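Local coordinates for protein putative aminotransferase (Actinomadura melliaura, PDB 4ZWV) that is a putative sugar aminotransferase of indolocarbazole AT2433 aminopentose biosynthesis, probably transferring an amino group with the help of pyridoxal 5'-phosphate, at residues Leu68-Glu73 / Ala122-Ile127; Arg74-Ser79 / Arg97-Asp102. All blocks are in the same frame, centred on the assembly; numbering follows the deposited sequence.

Contact 1. Residues Leu68-Glu73 / Ala122-Ile127; sequences LDAPEE and ATRAII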
# COMPACT_ATOMS: atom_id res chain seq x y z
N LEU A 68 -1.53 -17.93 2.28
CA LEU A 68 -2.31 -19.16 2.43
C LEU A 68 -1.97 -20.18 1.38
O LEU A 68 -1.73 -19.83 0.24
CB LEU A 68 -3.81 -18.86 2.39
CG LEU A 68 -4.27 -17.98 3.53
CD1 LEU A 68 -5.78 -17.81 3.45
CD2 LEU A 68 -3.85 -18.56 4.88
N ASP A 69 -1.92 -21.43 1.81
CA ASP A 69 -1.71 -22.57 0.92
C ASP A 69 -3.01 -23.34 0.78
O ASP A 69 -3.38 -24.12 1.66
CB ASP A 69 -0.59 -23.47 1.46
CG ASP A 69 -0.39 -24.71 0.63
OD1 ASP A 69 -0.70 -24.69 -0.58
OD2 ASP A 69 0.07 -25.73 1.19
N ALA A 70 -3.71 -23.10 -0.32
CA ALA A 70 -4.94 -23.82 -0.61
C ALA A 70 -5.20 -23.81 -2.11
O ALA A 70 -4.81 -22.84 -2.79
CB ALA A 70 -6.11 -23.19 0.15
N PRO A 71 -5.83 -24.87 -2.63
CA PRO A 71 -6.12 -24.96 -4.06
C PRO A 71 -7.10 -23.87 -4.50
O PRO A 71 -7.89 -23.38 -3.69
CB PRO A 71 -6.73 -26.35 -4.21
CG PRO A 71 -7.34 -26.64 -2.88
CD PRO A 71 -6.39 -26.02 -1.89
N GLU A 72 -7.07 -23.50 -5.78
CA GLU A 72 -7.94 -22.44 -6.27
C GLU A 72 -9.42 -22.78 -6.13
O GLU A 72 -10.24 -21.88 -5.96
CB GLU A 72 -7.63 -22.15 -7.74
CG GLU A 72 -6.26 -21.54 -7.97
CD GLU A 72 -6.14 -20.16 -7.36
OE1 GLU A 72 -6.68 -19.20 -7.96
OE2 GLU A 72 -5.51 -20.02 -6.29
N GLU A 73 -9.77 -24.07 -6.17
CA GLU A 73 -11.17 -24.46 -6.02
C GLU A 73 -11.70 -24.19 -4.61
O GLU A 73 -12.91 -24.20 -4.39
CB GLU A 73 -11.38 -25.92 -6.41
CG GLU A 73 -10.57 -26.92 -5.62
CD GLU A 73 -9.23 -27.25 -6.27
OE1 GLU A 73 -8.67 -28.32 -5.93
OE2 GLU A 73 -8.73 -26.46 -7.11
N ALA A 122 -15.55 -25.65 -0.09
CA ALA A 122 -14.93 -24.52 -0.77
C ALA A 122 -14.22 -23.53 0.15
O ALA A 122 -13.59 -22.59 -0.32
CB ALA A 122 -15.98 -23.77 -1.60
N THR A 123 -14.31 -23.74 1.46
CA THR A 123 -13.77 -22.78 2.41
C THR A 123 -12.25 -22.74 2.41
O THR A 123 -11.57 -23.74 2.69
CB THR A 123 -14.23 -23.06 3.84
OG1 THR A 123 -15.66 -23.04 3.87
CG2 THR A 123 -13.71 -22.00 4.78
N ARG A 124 -11.72 -21.57 2.07
CA ARG A 124 -10.30 -21.35 2.04
C ARG A 124 -9.76 -20.84 3.38
O ARG A 124 -8.72 -21.29 3.88
CB ARG A 124 -10.03 -20.33 0.93
CG ARG A 124 -8.63 -19.89 0.79
CD ARG A 124 -8.48 -18.96 -0.42
NE ARG A 124 -7.08 -18.96 -0.82
CZ ARG A 124 -6.53 -19.88 -1.60
NH1 ARG A 124 -5.25 -19.82 -1.88
NH2 ARG A 124 -7.28 -20.85 -2.12
N ALA A 125 -10.51 -19.93 3.98
CA ALA A 125 -10.07 -19.23 5.18
C ALA A 125 -11.25 -18.54 5.83
O ALA A 125 -12.32 -18.42 5.23
CB ALA A 125 -8.99 -18.20 4.85
N ILE A 126 -11.03 -18.10 7.06
CA ILE A 126 -12.01 -17.34 7.82
C ILE A 126 -11.31 -16.11 8.34
O ILE A 126 -10.24 -16.23 8.90
CB ILE A 126 -12.56 -18.17 8.99
CG1 ILE A 126 -13.19 -19.48 8.48
CG2 ILE A 126 -13.56 -17.35 9.81
CD1 ILE A 126 -13.19 -20.58 9.54
N ILE A 127 -11.87 -14.92 8.11
CA ILE A 127 -11.34 -13.72 8.75
C ILE A 127 -12.26 -13.37 9.91
O ILE A 127 -13.47 -13.22 9.71
CB ILE A 127 -11.21 -12.53 7.79
CG1 ILE A 127 -10.29 -12.90 6.61
CG2 ILE A 127 -10.66 -11.31 8.52
CD1 ILE A 127 -10.02 -11.74 5.63
O HOH W 1 -2.96 -18.00 -1.27
O HOH W 2 -2.37 -21.25 -2.14
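Arg-124, near the start of strand 123-129, reaches into the loop of residues 68-73 and is held there largely by backbone oxygens. Its CG stands anti to the backbone N (chi1 176°), and the chain runs on extended to NE, which brings NE out toward the loop. CB makes no close approach to the loop, and CG comes only within 4.4 Å of Leu-68 CD1; the closer apolar touch is beside it, where the same CD1 rests on Ala-125 CB at 3.5 Å. At CZ the guanidinium begins to meet Ala-70, whose CB lies over one face, offset toward the rim and 3.5 Å from NH2 of Arg-124. Arg-124 NH1 donates to Ala-70 O at 3.2 Å, with the donor above the carbonyl plane. Arg-124 NH2 adds a weak bond to Ala-70 O and another weak one to Pro-71 O, 3.0 Å away near the guanidinium plane, and also bonds Arg-74 O, next in the chain after residues 68-73. Water 1, in the guanidinium plane, accepts from NH1 of Arg-124 at 3.0 Å and lies 2.7 Å from Leu-68 O; water 2 receives the N-H of Ala-70 and, weakly, that of NH1. The positive head group thus joins the loop between helix 57-66 and strand 76-79 to strand 123-129 through carbonyls and water. The Glu-72 carboxylate is salt-bridged to Arg-96 and, in the conformer given, its OE2 lies 4.4 Å from Arg-124 NH1, well out of the plane, where it may offset some charge of two arginines close together.

Contact 2. Residues Arg74-Ser79 / Arg97-Asp102; sequences RDEVLS and RITWVD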
# COMPACT_ATOMS: atom_id res chain seq x y z
N ARG A 74 -10.81 -24.00 -3.64
CA ARG A 74 -11.25 -23.50 -2.34
C ARG A 74 -11.22 -21.98 -2.43
O ARG A 74 -10.24 -21.34 -2.10
CB ARG A 74 -10.37 -24.05 -1.21
CG ARG A 74 -10.80 -25.47 -0.81
CD ARG A 74 -9.82 -26.14 0.13
NE ARG A 74 -9.58 -25.31 1.31
CZ ARG A 74 -8.48 -25.39 2.05
NH1 ARG A 74 -7.53 -26.27 1.74
NH2 ARG A 74 -8.33 -24.60 3.11
N ASP A 75 -12.32 -21.43 -2.94
CA ASP A 75 -12.36 -20.02 -3.32
C ASP A 75 -13.12 -19.14 -2.35
O ASP A 75 -13.24 -17.94 -2.57
CB ASP A 75 -12.97 -19.87 -4.72
CG ASP A 75 -14.43 -20.30 -4.78
OD1 ASP A 75 -14.88 -21.10 -3.93
OD2 ASP A 75 -15.15 -19.86 -5.71
N GLU A 76 -13.59 -19.73 -1.26
CA GLU A 76 -14.46 -19.05 -0.33
C GLU A 76 -13.73 -18.56 0.91
O GLU A 76 -13.03 -19.32 1.57
CB GLU A 76 -15.59 -20.00 0.06
CG GLU A 76 -16.47 -19.57 1.20
CD GLU A 76 -17.49 -20.64 1.54
OE1 GLU A 76 -18.67 -20.46 1.17
OE2 GLU A 76 -17.11 -21.66 2.14
N VAL A 77 -13.90 -17.28 1.24
CA VAL A 77 -13.44 -16.79 2.53
C VAL A 77 -14.67 -16.36 3.31
O VAL A 77 -15.48 -15.59 2.81
CB VAL A 77 -12.47 -15.60 2.40
CG1 VAL A 77 -12.03 -15.13 3.79
CG2 VAL A 77 -11.26 -16.00 1.56
N LEU A 78 -14.80 -16.88 4.53
CA LEU A 78 -15.93 -16.55 5.39
C LEU A 78 -15.61 -15.30 6.20
O LEU A 78 -14.55 -15.20 6.80
CB LEU A 78 -16.24 -17.74 6.31
CG LEU A 78 -16.76 -18.96 5.57
CD1 LEU A 78 -16.62 -20.26 6.37
CD2 LEU A 78 -18.21 -18.72 5.25
N SER A 79 -16.53 -14.35 6.20
CA SER A 79 -16.30 -13.06 6.84
C SER A 79 -17.65 -12.45 7.18
O SER A 79 -18.65 -12.76 6.52
CB SER A 79 -15.50 -12.15 5.91
OG SER A 79 -15.13 -10.94 6.54
N ARG A 97 -13.99 -15.33 -3.23
CA ARG A 97 -15.40 -15.05 -3.06
C ARG A 97 -15.76 -14.94 -1.58
O ARG A 97 -15.39 -15.81 -0.78
CB ARG A 97 -16.20 -16.17 -3.74
CG ARG A 97 -17.63 -16.30 -3.35
CD ARG A 97 -18.30 -17.35 -4.23
NE ARG A 97 -17.74 -18.69 -4.08
CZ ARG A 97 -18.24 -19.62 -3.26
NH1 ARG A 97 -19.31 -19.34 -2.53
NH2 ARG A 97 -17.68 -20.82 -3.18
N ILE A 98 -16.47 -13.88 -1.19
CA ILE A 98 -16.89 -13.70 0.19
C ILE A 98 -18.17 -14.49 0.45
O ILE A 98 -19.13 -14.39 -0.33
CB ILE A 98 -17.14 -12.23 0.54
CG1 ILE A 98 -15.89 -11.38 0.32
CG2 ILE A 98 -17.60 -12.09 1.99
CD1 ILE A 98 -16.16 -9.88 0.35
N THR A 99 -18.20 -15.28 1.52
CA THR A 99 -19.44 -15.86 2.00
C THR A 99 -19.72 -15.20 3.34
O THR A 99 -18.95 -15.35 4.30
CB THR A 99 -19.36 -17.38 2.15
OG1 THR A 99 -19.21 -17.98 0.86
CG2 THR A 99 -20.63 -17.91 2.81
N TRP A 100 -20.82 -14.44 3.40
CA TRP A 100 -21.12 -13.67 4.60
C TRP A 100 -21.54 -14.56 5.76
O TRP A 100 -22.33 -15.49 5.58
CB TRP A 100 -22.23 -12.65 4.36
CG TRP A 100 -21.93 -11.60 3.34
CD1 TRP A 100 -22.65 -11.33 2.21
CD2 TRP A 100 -20.86 -10.65 3.37
NE1 TRP A 100 -22.08 -10.29 1.52
CE2 TRP A 100 -20.99 -9.84 2.21
CE3 TRP A 100 -19.80 -10.40 4.25
CZ2 TRP A 100 -20.10 -8.80 1.92
CZ3 TRP A 100 -18.91 -9.37 3.96
CH2 TRP A 100 -19.07 -8.59 2.80
N VAL A 101 -21.02 -14.24 6.93
CA VAL A 101 -21.42 -14.87 8.18
C VAL A 101 -22.18 -13.84 9.01
O VAL A 101 -21.82 -12.65 9.03
CB VAL A 101 -20.20 -15.40 8.97
CG1 VAL A 101 -20.64 -16.16 10.23
CG2 VAL A 101 -19.37 -16.32 8.07
N ASP A 102 -23.22 -14.31 9.69
CA ASP A 102 -24.09 -13.44 10.47
C ASP A 102 -23.36 -12.93 11.71
O ASP A 102 -22.25 -13.36 12.04
CB ASP A 102 -25.35 -14.20 10.88
CG ASP A 102 -26.57 -13.30 11.05
OD1 ASP A 102 -26.42 -12.06 11.12
OD2 ASP A 102 -27.68 -13.86 11.10
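Strands 76-79 and 97-100 pair in parallel, Glu-76 beside Arg-97 and Ser-79 beside Trp-100, with an angle of 37° between their directions. The backbone ladder starts one residue ahead of the first strand, where Arg-97 N gives a nearly straight bond to Asp-75 O at 2.8 Å. Val-77 then uses both its polar atoms, N to Arg-97 O and O from Thr-99 N; Ser-79 does the same with Thr-99 O and Val-101 N, the last bond measuring 2.8 Å from Val-101 N to Ser-79 O. CA-H...O contacts fill the intervals, such as Trp-100 CA to Ser-79 O at 3.3 Å.

Charge gathers at the start of the pair. Arg-97 grips Asp-75 side-on: Arg-97 NH2 meets OD1 of Asp-75 at 2.9 Å on its syn side, and Arg-97 NE reaches OD2 of Asp-75 at 3.3 Å from above the carboxylate. The two planes are 58° apart, and the bend of the arginine at chi3 (63°) places NE where it meets Asp-75 OD2. In the conformers given, Glu-76 OE1 adds only a long, charge-only approach to Arg-97 NH1, with no N-H directed at it; more closely, Thr-99 OG1 donates to Glu-76 OE1 at 2.6 Å.

Apolar contact follows on the same face: Leu-78 CD2 lies 3.5 Å from Thr-99 CG2, the two side chains side by side, and CB of Leu-78 touches Val-101 CG2.

This is the parallel pair of a beta-alpha-beta unit whose connecting helix 85-93 covers the face of Val-77, Ser-79, Ile-98 and Trp-100. Helix 112-118 packs against Leu-78 and Val-101 on the opposite face, and strand 123-129 continues the sheet beyond strand 76-79.

Contacts 1 and 2 meet at neighbouring strands of one mixed sheet, their centres about 10 Å apart. Contact 2 is buried and follows the strand ladder of 76-79 and 97-100, the latter outermost in the sheet within this chain; contact 1 is partly buried and fastens an irregular loop to the beginning of strand 123-129. Their chemistry differs accordingly: regular main-chain pairing with a salt-bridge network at its start and apolar contact in contact 2, against one arginine head group, carbonyls and water in contact 1. Glu-76 joins the two, its OE2 probably hydrogen-bonded to Thr-123 OG1 and its O to Arg-124 N, each at 2.6 Å.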